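Local coordinates for protein flavin-dependent monooxygenase, oxygenase subunit HsaA (Rhodococcus sp., PDB 2RFQ) that hydroxylates the steroid-derived phenol 3-HSA to the catechol 3,4-DHSA with reduced flavin and oxygen during bacterial cholesterol breakdown, at residues Q45-W58 and Q101-R115. Numbering follows the deposited sequence.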
loop_
_atom_site.group_PDB
_atom_site.type_symbol
_atom_site.label_atom_id
_atom_site.label_comp_id
_atom_site.label_asym_id
_atom_site.label_seq_id
_atom_site.Cartn_x
_atom_site.Cartn_y
_atom_site.Cartn_z
ATOM N N GLN A 45 -26.042 31.128 -3.333
ATOM C CA GLN A 45 -26.820 31.873 -2.341
ATOM C C GLN A 45 -28.324 31.625 -2.580
ATOM O O GLN A 45 -29.073 31.318 -1.648
ATOM C CB GLN A 45 -26.504 33.373 -2.410
ATOM C CG GLN A 45 -27.373 34.231 -1.487
ATOM C CD GLN A 45 -27.068 35.719 -1.582
ATOM O OE1 GLN A 45 -25.916 36.136 -1.580
ATOM N NE2 GLN A 45 -28.110 36.528 -1.670
ATOM N N GLU A 46 -28.743 31.726 -3.838
ATOM C CA GLU A 46 -30.158 31.552 -4.173
ATOM C C GLU A 46 -30.693 30.139 -3.910
ATOM O O GLU A 46 -31.896 29.965 -3.725
ATOM C CB GLU A 46 -30.436 32.016 -5.602
ATOM C CG GLU A 46 -30.240 33.516 -5.769
ATOM C CD GLU A 46 -30.185 33.957 -7.226
ATOM O OE1 GLU A 46 -30.204 33.089 -8.134
ATOM O OE2 GLU A 46 -30.110 35.186 -7.455
ATOM N N THR A 47 -29.813 29.141 -3.845
ATOM C CA THR A 47 -30.285 27.787 -3.483
ATOM C C THR A 47 -30.677 27.702 -2.007
ATOM O O THR A 47 -31.395 26.794 -1.626
ATOM C CB THR A 47 -29.237 26.690 -3.712
ATOM O OG1 THR A 47 -28.144 26.831 -2.766
ATOM C CG2 THR A 47 -28.743 26.715 -5.161
ATOM N N GLY A 48 -30.171 28.628 -1.195
ATOM C CA GLY A 48 -30.302 28.547 0.260
ATOM C C GLY A 48 -29.115 27.896 0.953
ATOM O O GLY A 48 -29.080 27.777 2.180
ATOM N N PHE A 49 -28.127 27.470 0.166
ATOM C CA PHE A 49 -26.983 26.747 0.702
ATOM C C PHE A 49 -26.298 27.437 1.886
ATOM O O PHE A 49 -26.014 26.796 2.893
ATOM C CB PHE A 49 -25.919 26.481 -0.384
ATOM C CG PHE A 49 -24.631 25.953 0.214
ATOM C CD1 PHE A 49 -24.558 24.618 0.650
ATOM C CD2 PHE A 49 -23.539 26.798 0.417
ATOM C CE1 PHE A 49 -23.407 24.128 1.284
ATOM C CE2 PHE A 49 -22.361 26.317 1.026
ATOM C CZ PHE A 49 -22.306 24.966 1.472
ATOM N N PHE A 50 -25.987 28.723 1.744
ATOM C CA PHE A 50 -25.234 29.407 2.810
ATOM C C PHE A 50 -26.060 29.526 4.096
ATOM O O PHE A 50 -25.494 29.633 5.183
ATOM C CB PHE A 50 -24.689 30.757 2.348
ATOM C CG PHE A 50 -23.649 30.629 1.260
ATOM C CD1 PHE A 50 -22.425 30.027 1.532
ATOM C CD2 PHE A 50 -23.925 31.066 -0.032
ATOM C CE1 PHE A 50 -21.466 29.851 0.517
ATOM C CE2 PHE A 50 -22.965 30.900 -1.068
ATOM C CZ PHE A 50 -21.746 30.303 -0.777
ATOM N N ARG A 51 -27.382 29.451 3.960
ATOM C CA ARG A 51 -28.266 29.505 5.133
ATOM C C ARG A 51 -28.339 28.186 5.905
ATOM O O ARG A 51 -28.913 28.150 6.991
ATOM C CB ARG A 51 -29.691 29.911 4.713
ATOM C CG ARG A 51 -29.750 31.261 4.057
ATOM C CD ARG A 51 -31.212 31.682 3.941
ATOM N NE ARG A 51 -31.359 33.084 3.563
ATOM C CZ ARG A 51 -31.235 34.128 4.390
ATOM N NH1 ARG A 51 -30.923 33.963 5.686
ATOM N NH2 ARG A 51 -31.425 35.354 3.911
ATOM N N LEU A 52 -27.762 27.114 5.363
ATOM C CA LEU A 52 -27.930 25.796 5.979
ATOM C C LEU A 52 -27.564 25.738 7.470
ATOM O O LEU A 52 -28.357 25.226 8.255
ATOM C CB LEU A 52 -27.191 24.707 5.207
ATOM C CG LEU A 52 -27.913 24.228 3.948
ATOM C CD1 LEU A 52 -26.996 23.265 3.171
ATOM C CD2 LEU A 52 -29.235 23.550 4.274
ATOM N N LEU A 53 -26.384 26.241 7.845
ATOM C CA LEU A 53 -25.991 26.238 9.270
ATOM C C LEU A 53 -26.213 27.597 9.964
ATOM O O LEU A 53 -25.752 27.808 11.099
ATOM C CB LEU A 53 -24.545 25.766 9.457
ATOM C CG LEU A 53 -24.275 24.332 8.969
ATOM C CD1 LEU A 53 -22.818 24.004 9.206
ATOM C CD2 LEU A 53 -25.148 23.293 9.672
ATOM N N GLN A 54 -26.874 28.516 9.260
ATOM C CA GLN A 54 -27.208 29.826 9.832
ATOM C C GLN A 54 -28.398 29.704 10.806
ATOM O O GLN A 54 -29.285 28.887 10.577
ATOM C CB GLN A 54 -27.530 30.802 8.704
ATOM C CG GLN A 54 -27.811 32.220 9.157
ATOM C CD GLN A 54 -28.090 33.134 7.978
ATOM O OE1 GLN A 54 -28.780 32.742 7.040
ATOM N NE2 GLN A 54 -27.570 34.358 8.025
ATOM N N PRO A 55 -28.369 30.453 11.924
ATOM C CA PRO A 55 -29.478 30.371 12.911
ATOM C C PRO A 55 -30.848 30.756 12.365
ATOM O O PRO A 55 -30.962 31.591 11.448
ATOM C CB PRO A 55 -29.024 31.314 14.044
ATOM C CG PRO A 55 -27.494 31.273 13.944
ATOM C CD PRO A 55 -27.254 31.284 12.437
ATOM N N GLU A 56 -31.877 30.114 12.914
ATOM C CA GLU A 56 -33.246 30.438 12.539
ATOM C C GLU A 56 -33.554 31.940 12.703
ATOM O O GLU A 56 -34.304 32.514 11.906
ATOM C CB GLU A 56 -34.208 29.582 13.354
ATOM C CG GLU A 56 -35.678 29.771 12.985
ATOM C CD GLU A 56 -36.330 30.917 13.724
ATOM O OE1 GLU A 56 -35.800 31.344 14.773
ATOM O OE2 GLU A 56 -37.395 31.382 13.254
ATOM N N GLN A 57 -32.965 32.586 13.714
ATOM C CA GLN A 57 -33.306 34.004 13.972
ATOM C C GLN A 57 -32.881 34.904 12.808
ATOM O O GLN A 57 -33.416 36.006 12.646
ATOM C CB GLN A 57 -32.712 34.509 15.293
ATOM C CG GLN A 57 -31.205 34.614 15.321
ATOM C CD GLN A 57 -30.718 35.450 16.485
ATOM O OE1 GLN A 57 -31.172 36.601 16.682
ATOM N NE2 GLN A 57 -29.792 34.892 17.258
ATOM N N TRP A 58 -31.934 34.427 11.994
ATOM C CA TRP A 58 -31.418 35.190 10.851
ATOM C C TRP A 58 -31.963 34.646 9.512
ATOM O O TRP A 58 -31.439 34.951 8.437
ATOM C CB TRP A 58 -29.869 35.199 10.848
ATOM C CG TRP A 58 -29.289 35.742 12.105
ATOM C CD1 TRP A 58 -28.573 35.053 13.047
ATOM C CD2 TRP A 58 -29.425 37.081 12.604
ATOM N NE1 TRP A 58 -28.232 35.894 14.091
ATOM C CE2 TRP A 58 -28.746 37.139 13.840
ATOM C CE3 TRP A 58 -30.026 38.244 12.110
ATOM C CZ2 TRP A 58 -28.670 38.316 14.601
ATOM C CZ3 TRP A 58 -29.960 39.413 12.868
ATOM C CH2 TRP A 58 -29.286 39.435 14.103
ATOM N N GLN A 101 -24.616 37.902 20.503
ATOM C CA GLN A 101 -25.750 38.369 19.733
ATOM C C GLN A 101 -25.412 39.682 19.025
ATOM O O GLN A 101 -25.819 39.908 17.876
ATOM C CB GLN A 101 -26.964 38.563 20.654
ATOM C CG GLN A 101 -28.180 39.137 19.957
ATOM C CD GLN A 101 -28.867 38.146 19.033
ATOM O OE1 GLN A 101 -28.800 36.930 19.236
ATOM N NE2 GLN A 101 -29.544 38.673 18.004
ATOM N N GLN A 102 -24.651 40.543 19.700
ATOM C CA GLN A 102 -24.320 41.853 19.137
ATOM C C GLN A 102 -23.452 41.701 17.901
ATOM O O GLN A 102 -23.649 42.404 16.915
ATOM C CB GLN A 102 -23.624 42.723 20.182
ATOM C CG GLN A 102 -23.362 44.148 19.730
ATOM C CD GLN A 102 -22.599 44.951 20.801
ATOM O OE1 GLN A 102 -22.483 44.522 21.965
ATOM N NE2 GLN A 102 -22.085 46.117 20.418
ATOM N N ALA A 103 -22.499 40.768 17.949
ATOM C CA ALA A 103 -21.643 40.495 16.780
ATOM C C ALA A 103 -22.477 39.982 15.592
ATOM O O ALA A 103 -22.295 40.415 14.451
ATOM C CB ALA A 103 -20.560 39.486 17.139
ATOM N N GLN A 104 -23.419 39.084 15.867
ATOM C CA GLN A 104 -24.310 38.591 14.796
ATOM C C GLN A 104 -25.155 39.718 14.211
ATOM O O GLN A 104 -25.352 39.783 13.008
ATOM C CB GLN A 104 -25.232 37.500 15.321
ATOM C CG GLN A 104 -24.511 36.255 15.794
ATOM C CD GLN A 104 -25.436 35.354 16.583
ATOM O OE1 GLN A 104 -26.494 34.960 16.090
ATOM N NE2 GLN A 104 -25.063 35.068 17.833
ATOM N N GLU A 105 -25.649 40.608 15.072
ATOM C CA GLU A 105 -26.384 41.778 14.619
ATOM C C GLU A 105 -25.484 42.682 13.751
ATOM O O GLU A 105 -25.913 43.186 12.709
ATOM C CB GLU A 105 -26.962 42.548 15.817
ATOM C CG GLU A 105 -27.646 43.869 15.435
ATOM C CD GLU A 105 -29.011 43.699 14.770
ATOM O OE1 GLU A 105 -29.682 42.663 14.995
ATOM O OE2 GLU A 105 -29.423 44.626 14.026
ATOM N N ASP A 106 -24.230 42.875 14.164
ATOM C CA ASP A 106 -23.273 43.644 13.347
ATOM C C ASP A 106 -23.167 43.127 11.919
ATOM O O ASP A 106 -23.141 43.907 10.968
ATOM C CB ASP A 106 -21.884 43.658 13.990
ATOM C CG ASP A 106 -21.819 44.479 15.268
ATOM O OD1 ASP A 106 -22.746 45.254 15.562
ATOM O OD2 ASP A 106 -20.809 44.341 15.976
ATOM N N VAL A 107 -23.110 41.802 11.791
ATOM C CA VAL A 107 -22.930 41.153 10.505
ATOM C C VAL A 107 -24.217 41.065 9.688
ATOM O O VAL A 107 -24.219 41.408 8.496
ATOM C CB VAL A 107 -22.301 39.754 10.699
ATOM C CG1 VAL A 107 -22.186 39.020 9.371
ATOM C CG2 VAL A 107 -20.915 39.911 11.382
ATOM N N TRP A 108 -25.293 40.618 10.335
ATOM C CA TRP A 108 -26.518 40.233 9.621
ATOM C C TRP A 108 -27.718 41.144 9.872
ATOM O O TRP A 108 -28.797 40.930 9.289
ATOM C CB TRP A 108 -26.910 38.796 9.987
ATOM C CG TRP A 108 -26.017 37.722 9.386
ATOM C CD1 TRP A 108 -25.458 37.712 8.127
ATOM C CD2 TRP A 108 -25.638 36.488 10.004
ATOM N NE1 TRP A 108 -24.720 36.551 7.942
ATOM C CE2 TRP A 108 -24.817 35.784 9.075
ATOM C CE3 TRP A 108 -25.890 35.913 11.261
ATOM C CZ2 TRP A 108 -24.268 34.525 9.362
ATOM C CZ3 TRP A 108 -25.346 34.658 11.546
ATOM C CH2 TRP A 108 -24.542 33.976 10.598
ATOM N N GLY A 109 -27.542 42.152 10.722
ATOM C CA GLY A 109 -28.653 43.010 11.116
ATOM C C GLY A 109 -29.390 43.679 9.968
ATOM O O GLY A 109 -30.583 43.979 10.104
ATOM N N ASN A 110 -28.703 43.930 8.852
ATOM C CA ASN A 110 -29.333 44.603 7.706
ATOM C C ASN A 110 -29.478 43.704 6.486
ATOM O O ASN A 110 -30.252 44.001 5.570
ATOM C CB ASN A 110 -28.556 45.866 7.320
ATOM C CG ASN A 110 -28.699 46.990 8.353
ATOM O OD1 ASN A 110 -27.704 47.630 8.731
ATOM N ND2 ASN A 110 -29.917 47.227 8.816
ATOM N N ASP A 111 -28.749 42.591 6.496
ATOM C CA ASP A 111 -28.649 41.721 5.330
ATOM C C ASP A 111 -28.197 40.347 5.812
ATOM O O ASP A 111 -27.023 40.135 6.132
ATOM C CB ASP A 111 -27.649 42.328 4.321
ATOM C CG ASP A 111 -27.476 41.494 3.051
ATOM O OD1 ASP A 111 -27.980 40.349 2.979
ATOM O OD2 ASP A 111 -26.813 42.008 2.118
ATOM N N THR A 112 -29.140 39.410 5.862
ATOM C CA THR A 112 -28.828 38.067 6.374
ATOM C C THR A 112 -28.123 37.182 5.360
ATOM O O THR A 112 -27.815 36.026 5.665
ATOM C CB THR A 112 -30.069 37.338 6.931
ATOM O OG1 THR A 112 -31.063 37.219 5.902
ATOM C CG2 THR A 112 -30.660 38.157 8.079
ATOM N N ASP A 113 -27.849 37.711 4.171
ATOM C CA ASP A 113 -27.042 36.978 3.170
ATOM C C ASP A 113 -25.555 37.338 3.202
ATOM O O ASP A 113 -24.783 36.846 2.398
ATOM C CB ASP A 113 -27.592 37.210 1.753
ATOM C CG ASP A 113 -28.947 36.578 1.549
ATOM O OD1 ASP A 113 -29.071 35.344 1.713
ATOM O OD2 ASP A 113 -29.894 37.327 1.240
ATOM N N VAL A 114 -25.150 38.218 4.110
ATOM C CA VAL A 114 -23.730 38.580 4.191
ATOM C C VAL A 114 -22.870 37.331 4.493
ATOM O O VAL A 114 -23.281 36.469 5.269
ATOM C CB VAL A 114 -23.525 39.692 5.240
ATOM C CG1 VAL A 114 -22.050 39.833 5.635
ATOM C CG2 VAL A 114 -24.093 41.017 4.694
ATOM N N ARG A 115 -21.691 37.262 3.869
ATOM C CA ARG A 115 -20.756 36.145 4.017
ATOM C C ARG A 115 -19.486 36.584 4.750
ATOM O O ARG A 115 -19.113 37.773 4.760
ATOM C CB ARG A 115 -20.378 35.580 2.649
ATOM C CG ARG A 115 -21.512 34.810 1.982
ATOM C CD ARG A 115 -21.063 34.252 0.643
ATOM N NE ARG A 115 -21.062 35.238 -0.436
ATOM C CZ ARG A 115 -22.144 35.559 -1.157
ATOM N NH1 ARG A 115 -23.341 35.013 -0.883
ATOM N NH2 ARG A 115 -22.041 36.459 -2.133
HETATM O O HOH W 1 -23.949 36.714 -4.136
HETATM O O HOH W 2 -24.328 38.655 -0.159
HETATM O O HOH W 3 -31.273 34.136 0.842
HETATM O O HOH W 4 -32.419 37.263 2.015
#
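Trp58 lies with one face over the helix 101-108, its CD1 3.3 Å from CE3 of Trp108, the two ring planes inclined at 51°, while CB of Trp108 makes a CH-pi contact on the six-membered ring of Trp58. With CG anti to the carbonyl carbon (chi1 -57°), the indole points its N-H at OE1 of Gln104, NE1 to OE1 2.8 Å and nearly in the ring plane. Tryptophan suits the place by joining a broad face to a donor; replacing it with alanine would probably open a gap beside Trp108 and leave Gln104 OE1 without its indole donor, though Asn224 still reaches it.

Gln57, extended beyond CG, meets Gln101 from the opposite direction, the amides nearly coplanar: Gln101 NE2 gives to Gln57 OE1 (2.9 Å) and Gln57 NE2 to Gln101 OE1 (3.0 Å). Glutamine suits both places because each amide donates and accepts at once.

Gln54 is long enough to cross the other indole: NE2 sits 3.3 Å above the centre of Trp108 and reaches Thr112 O (2.9 Å) on a carbonyl lone pair, its N-H...O angle 169°.

Arginine brings in-plane N-H groups and charge: Arg51 NH2 points at Thr112 OG1 (2.8 Å), whereas Asp113 OD1 lies well out of the guanidinium plane, a salt bridge of charge alone; two waters also bridge Arg51 and Asp113, one held weakly by NH2. The Gln45 amide stacks on the Asp113 carboxylate and takes a bond from Arg115 NH1, whose CD covers a face of Phe50.

Thus the end of helix 38-47 and the chain after it meet helix 101-108, backed by helix 80-96 at Trp108, and the loop into strand 116-119, where the helical N-terminal region of the acyl-CoA dehydrogenase fold gives way to the mixed sheet.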